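Local coordinates for protein lasso peptide isopeptidase AtxE2 (Asticcacaulis excentricus, PDB 5TXE) that hydrolyses the isopeptide bond of the lasso peptides astexin-2 and astexin-3, opening the threaded substrates into linear chains, at residues 276-288 / 295-307. The protein carries 1 engineered substitution. Sequence-based numbering, arbitrary orientation. Where two conformers were deposited one is given.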
loop_
_atom_site.group_PDB
_atom_site.type_symbol
_atom_site.label_atom_id
_atom_site.label_comp_id
_atom_site.label_asym_id
_atom_site.label_seq_id
_atom_site.Cartn_x
_atom_site.Cartn_y
_atom_site.Cartn_z
ATOM N N GLN A 276 -6.486 -12.255 -23.969
ATOM C CA GLN A 276 -6.398 -13.245 -22.880
ATOM C C GLN A 276 -5.093 -13.156 -22.115
ATOM O O GLN A 276 -5.120 -13.256 -20.899
ATOM C CB GLN A 276 -6.514 -14.691 -23.370
ATOM C CG GLN A 276 -7.934 -15.161 -23.509
ATOM C CD GLN A 276 -8.605 -14.481 -24.672
ATOM O OE1 GLN A 276 -8.018 -14.369 -25.752
ATOM N NE2 GLN A 276 -9.816 -13.978 -24.454
ATOM N N ASN A 277 -3.970 -13.003 -22.831
ATOM C CA ASN A 277 -2.635 -12.956 -22.224
ATOM C C ASN A 277 -2.434 -11.699 -21.395
ATOM O O ASN A 277 -2.187 -10.630 -21.916
ATOM C CB ASN A 277 -1.530 -13.042 -23.274
ATOM C CG ASN A 277 -0.146 -13.028 -22.664
ATOM O OD1 ASN A 277 0.029 -12.972 -21.436
ATOM N ND2 ASN A 277 0.847 -13.107 -23.506
ATOM N N ILE A 278 -2.506 -11.838 -20.078
ATOM C CA ILE A 278 -2.397 -10.686 -19.176
ATOM C C ILE A 278 -1.002 -10.024 -19.177
ATOM O O ILE A 278 -0.833 -8.951 -18.657
ATOM C CB ILE A 278 -2.770 -11.060 -17.711
ATOM C CG1 ILE A 278 -1.693 -11.988 -17.100
ATOM C CG2 ILE A 278 -4.169 -11.680 -17.645
ATOM C CD1 ILE A 278 -1.925 -12.380 -15.656
ATOM N N ASN A 279 0.013 -10.666 -19.718
ATOM C CA ASN A 279 1.338 -10.068 -19.684
ATOM C C ASN A 279 1.736 -9.451 -20.986
ATOM O O ASN A 279 2.789 -8.846 -21.085
ATOM C CB ASN A 279 2.363 -11.103 -19.251
ATOM C CG ASN A 279 2.082 -11.612 -17.834
ATOM O OD1 ASN A 279 1.487 -10.886 -17.013
ATOM N ND2 ASN A 279 2.454 -12.868 -17.559
ATOM N N ALA A 280 0.878 -9.581 -21.984
ATOM C CA ALA A 280 1.062 -8.853 -23.220
ATOM C C ALA A 280 0.847 -7.380 -22.923
ATOM O O ALA A 280 -0.080 -6.978 -22.210
ATOM C CB ALA A 280 0.092 -9.320 -24.299
ATOM N N PRO A 281 1.716 -6.564 -23.475
ATOM C CA PRO A 281 1.592 -5.121 -23.319
ATOM C C PRO A 281 0.311 -4.572 -23.960
ATOM O O PRO A 281 -0.181 -5.116 -24.946
ATOM C CB PRO A 281 2.847 -4.585 -24.015
ATOM C CG PRO A 281 3.186 -5.628 -25.016
ATOM C CD PRO A 281 2.736 -6.953 -24.464
ATOM N N THR A 282 -0.251 -3.530 -23.363
ATOM C CA THR A 282 -1.407 -2.878 -23.926
ATOM C C THR A 282 -0.886 -1.785 -24.787
ATOM O O THR A 282 0.253 -1.313 -24.588
ATOM C CB THR A 282 -2.312 -2.250 -22.846
ATOM O OG1 THR A 282 -1.668 -1.104 -22.265
ATOM C CG2 THR A 282 -2.627 -3.259 -21.791
ATOM N N THR A 283 -1.738 -1.389 -25.731
ATOM C CA THR A 283 -1.441 -0.365 -26.697
ATOM C C THR A 283 -2.661 0.561 -26.769
ATOM O O THR A 283 -3.787 0.082 -26.796
ATOM C CB THR A 283 -1.221 -0.973 -28.118
ATOM O OG1 THR A 283 -0.134 -1.911 -28.099
ATOM C CG2 THR A 283 -0.879 0.095 -29.087
ATOM N N LEU A 284 -2.406 1.857 -26.862
ATOM C CA LEU A 284 -3.411 2.833 -27.172
ATOM C C LEU A 284 -4.100 2.589 -28.526
ATOM O O LEU A 284 -3.416 2.407 -29.546
ATOM C CB LEU A 284 -2.758 4.171 -27.286
ATOM C CG LEU A 284 -3.726 5.327 -27.479
ATOM C CD1 LEU A 284 -4.613 5.489 -26.266
ATOM C CD2 LEU A 284 -2.926 6.584 -27.702
ATOM N N VAL A 285 -5.430 2.609 -28.521
ATOM C CA VAL A 285 -6.239 2.494 -29.758
ATOM C C VAL A 285 -7.235 3.659 -29.877
ATOM O O VAL A 285 -7.714 4.205 -28.875
ATOM C CB VAL A 285 -6.979 1.152 -29.943
ATOM C CG1 VAL A 285 -6.136 -0.035 -29.493
ATOM C CG2 VAL A 285 -8.293 1.147 -29.216
ATOM N N ALA A 286 -7.480 4.060 -31.118
ATOM C CA ALA A 286 -8.402 5.131 -31.437
ATOM C C ALA A 286 -9.515 4.638 -32.392
ATOM O O ALA A 286 -9.215 3.991 -33.411
ATOM C CB ALA A 286 -7.639 6.276 -32.055
ATOM N N ARG A 287 -10.770 4.919 -32.032
ATOM C CA ARG A 287 -11.941 4.637 -32.861
ATOM C C ARG A 287 -12.669 5.949 -33.163
ATOM O O ARG A 287 -12.994 6.681 -32.226
ATOM C CB ARG A 287 -12.904 3.703 -32.126
ATOM C CG ARG A 287 -12.358 2.332 -31.765
ATOM C CD ARG A 287 -13.328 1.550 -30.866
ATOM N NE ARG A 287 -14.681 1.534 -31.428
ATOM C CZ ARG A 287 -15.184 0.607 -32.250
ATOM N NH1 ARG A 287 -14.465 -0.453 -32.638
ATOM N NH2 ARG A 287 -16.444 0.745 -32.682
ATOM N N ARG A 288 -12.864 6.305 -34.438
ATOM C CA ARG A 288 -13.720 7.451 -34.780
ATOM C C ARG A 288 -15.165 6.921 -34.863
ATOM O O ARG A 288 -15.485 6.156 -35.745
ATOM C CB ARG A 288 -13.257 8.091 -36.094
ATOM C CG ARG A 288 -14.218 9.121 -36.716
ATOM C CD ARG A 288 -13.534 10.062 -37.734
ATOM N NE ARG A 288 -12.729 11.097 -37.055
ATOM C CZ ARG A 288 -13.146 12.329 -36.739
ATOM N NH1 ARG A 288 -14.364 12.767 -37.057
ATOM N NH2 ARG A 288 -12.318 13.146 -36.102
ATOM N N ARG A 295 -4.656 1.022 -34.055
ATOM C CA ARG A 295 -3.604 0.836 -33.040
ATOM C C ARG A 295 -2.440 1.746 -33.251
ATOM O O ARG A 295 -1.868 1.741 -34.320
ATOM C CB ARG A 295 -3.008 -0.557 -33.105
ATOM C CG ARG A 295 -3.829 -1.632 -32.473
ATOM C CD ARG A 295 -3.033 -2.933 -32.493
ATOM N NE ARG A 295 -2.847 -3.386 -31.128
ATOM C CZ ARG A 295 -3.844 -3.742 -30.317
ATOM N NH1 ARG A 295 -5.109 -3.736 -30.725
ATOM N NH2 ARG A 295 -3.574 -4.106 -29.079
ATOM N N CYS A 296 -2.058 2.496 -32.214
ATOM C CA CYS A 296 -0.807 3.275 -32.210
ATOM C C CYS A 296 0.361 2.318 -32.171
ATOM O O CYS A 296 0.339 1.342 -31.412
ATOM C CB CYS A 296 -0.770 4.149 -30.982
ATOM S SG CYS A 296 0.737 5.089 -30.746
ATOM N N ASP A 297 1.381 2.555 -32.983
ATOM C CA ASP A 297 2.530 1.626 -33.084
ATOM C C ASP A 297 3.648 2.024 -32.107
ATOM O O ASP A 297 4.372 1.167 -31.579
ATOM C CB ASP A 297 3.046 1.504 -34.543
ATOM C CG ASP A 297 4.176 2.471 -34.869
ATOM O OD1 ASP A 297 3.908 3.685 -34.961
ATOM O OD2 ASP A 297 5.326 2.005 -35.049
ATOM N N GLU A 298 3.754 3.327 -31.825
ATOM C CA GLU A 298 4.865 3.869 -31.048
ATOM C C GLU A 298 5.030 3.140 -29.713
ATOM O O GLU A 298 4.076 2.646 -29.108
ATOM C CB GLU A 298 4.698 5.361 -30.754
ATOM C CG GLU A 298 4.220 6.227 -31.905
ATOM C CD GLU A 298 5.348 6.818 -32.713
ATOM O OE1 GLU A 298 6.073 7.666 -32.142
ATOM O OE2 GLU A 298 5.463 6.482 -33.921
ATOM N N GLU A 299 6.268 3.090 -29.267
ATOM C CA GLU A 299 6.603 2.435 -28.028
ATOM C C GLU A 299 5.972 3.197 -26.846
ATOM O O GLU A 299 5.550 2.619 -25.851
ATOM C CB GLU A 299 8.149 2.349 -27.898
ATOM C CG GLU A 299 8.629 1.304 -26.895
ATOM C CD GLU A 299 8.518 1.784 -25.462
ATOM O OE1 GLU A 299 8.798 2.985 -25.212
ATOM O OE2 GLU A 299 8.104 0.981 -24.597
ATOM N N ALA A 300 5.929 4.505 -26.960
ATOM C CA ALA A 300 5.358 5.353 -25.930
ATOM C C ALA A 300 3.913 5.051 -25.557
ATOM O O ALA A 300 3.481 5.446 -24.504
ATOM C CB ALA A 300 5.467 6.785 -26.379
ATOM N N CYS A 301 3.181 4.352 -26.409
ATOM C CA CYS A 301 1.722 4.131 -26.269
ATOM C C CYS A 301 1.505 2.866 -25.498
ATOM O O CYS A 301 0.366 2.442 -25.328
ATOM C CB CYS A 301 1.042 3.975 -27.682
ATOM S SG CYS A 301 0.756 5.526 -28.624
ATOM N N GLN A 302 2.586 2.213 -25.065
ATOM C CA GLN A 302 2.464 0.918 -24.351
ATOM C C GLN A 302 2.333 1.059 -22.861
ATOM O O GLN A 302 3.058 1.833 -22.232
ATOM C CB GLN A 302 3.665 0.006 -24.619
ATOM C CG GLN A 302 3.902 -0.269 -26.103
ATOM C CD GLN A 302 4.308 -1.681 -26.362
ATOM O OE1 GLN A 302 5.297 -2.211 -25.804
ATOM N NE2 GLN A 302 3.523 -2.326 -27.186
ATOM N N ASN A 303 1.416 0.274 -22.320
ATOM C CA ASN A 303 1.193 0.129 -20.893
ATOM C C ASN A 303 0.848 1.440 -20.182
ATOM O O ASN A 303 1.311 1.751 -19.106
ATOM C CB ASN A 303 2.369 -0.611 -20.281
ATOM C CG ASN A 303 2.392 -2.071 -20.710
ATOM O OD1 ASN A 303 1.365 -2.777 -20.687
ATOM N ND2 ASN A 303 3.536 -2.506 -21.184
ATOM N N ILE A 304 -0.057 2.178 -20.797
ATOM C CA ILE A 304 -0.566 3.408 -20.233
ATOM C C ILE A 304 -1.260 3.095 -18.923
ATOM O O ILE A 304 -1.963 2.104 -18.802
ATOM C CB ILE A 304 -1.523 4.102 -21.242
ATOM C CG1 ILE A 304 -0.668 4.628 -22.398
ATOM C CG2 ILE A 304 -2.335 5.234 -20.599
ATOM C CD1 ILE A 304 -1.445 5.074 -23.621
ATOM N N THR A 305 -1.091 3.963 -17.943
ATOM C CA THR A 305 -1.799 3.800 -16.647
ATOM C C THR A 305 -2.920 4.812 -16.394
ATOM O O THR A 305 -3.710 4.648 -15.488
ATOM C CB THR A 305 -0.805 3.844 -15.499
ATOM O OG1 THR A 305 0.027 4.994 -15.669
ATOM C CG2 THR A 305 0.052 2.579 -15.515
ATOM N N ARG A 306 -2.965 5.868 -17.179
ATOM C CA ARG A 306 -3.968 6.881 -16.987
ATOM C C ARG A 306 -4.007 7.751 -18.227
ATOM O O ARG A 306 -2.964 8.181 -18.699
ATOM C CB ARG A 306 -3.606 7.774 -15.774
ATOM C CG ARG A 306 -4.763 8.060 -14.841
ATOM C CD ARG A 306 -5.938 8.719 -15.540
ATOM N NE ARG A 306 -6.950 9.180 -14.596
ATOM C CZ ARG A 306 -8.148 9.690 -14.940
ATOM N NH1 ARG A 306 -8.513 9.831 -16.222
ATOM N NH2 ARG A 306 -9.004 10.087 -13.987
ATOM N N MET A 307 -5.202 8.077 -18.707
ATOM C CA MET A 307 -5.313 9.072 -19.804
ATOM C C MET A 307 -6.410 10.142 -19.579
ATOM O O MET A 307 -7.368 9.915 -18.862
ATOM C CB MET A 307 -5.575 8.315 -21.088
ATOM C CG MET A 307 -6.963 7.712 -21.183
ATOM S SD MET A 307 -7.310 6.965 -22.790
ATOM C CE MET A 307 -6.109 5.646 -22.865
HETATM O O HOH W 1 -1.425 1.149 -23.235
HETATM O O HOH W 2 -2.598 -0.374 -19.931
#
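Leu284 and Thr282 meet the connection 296-303 between two neighbouring four-stranded antiparallel sheets, consistent with successive blades of the beta-propeller expected in the prolyl oligopeptidase family. Cys296 N donates to Leu284 O at 3.0 Å, just beyond the non-hydrogen-bonded pair Val285-Arg295, and Leu284 N donates to Cys301 O at 3.2 Å. The N and O of Leu284 thus bond to the backbones of both half-cystines of the Cys296-Cys301 disulfide, which closes the loop between them. Thr282 and Asn303 are doubly joined, Asn303 N to Thr282 O (3.0 Å) and Thr282 N to Asn303 OD1 (3.2 Å), with Thr282 N standing above the side-chain carbonyl plane of Asn303, 55° out of it. Water 1 donates to Cys301 O, accepts from Ile304 N and also bonds Thr282 OG1.

Among side chains, Gln302 runs alongside Pro281, its amide OE1 3.9 Å from Pro281 CB. Replacing Gln302 with an alanine is likely to leave that flank of the Pro281 ring without its amide neighbour. Arg295 lies beside Val285, whose CG1 sits over one guanidinium face, 4.0 Å from Arg295 NH1. The apolar part centres on Leu284: with CG anti to the backbone N (chi1 -174°), CD2 reaches Cys301 SG at 3.9 Å, while CD1 touches Met307 CE at 3.7 Å.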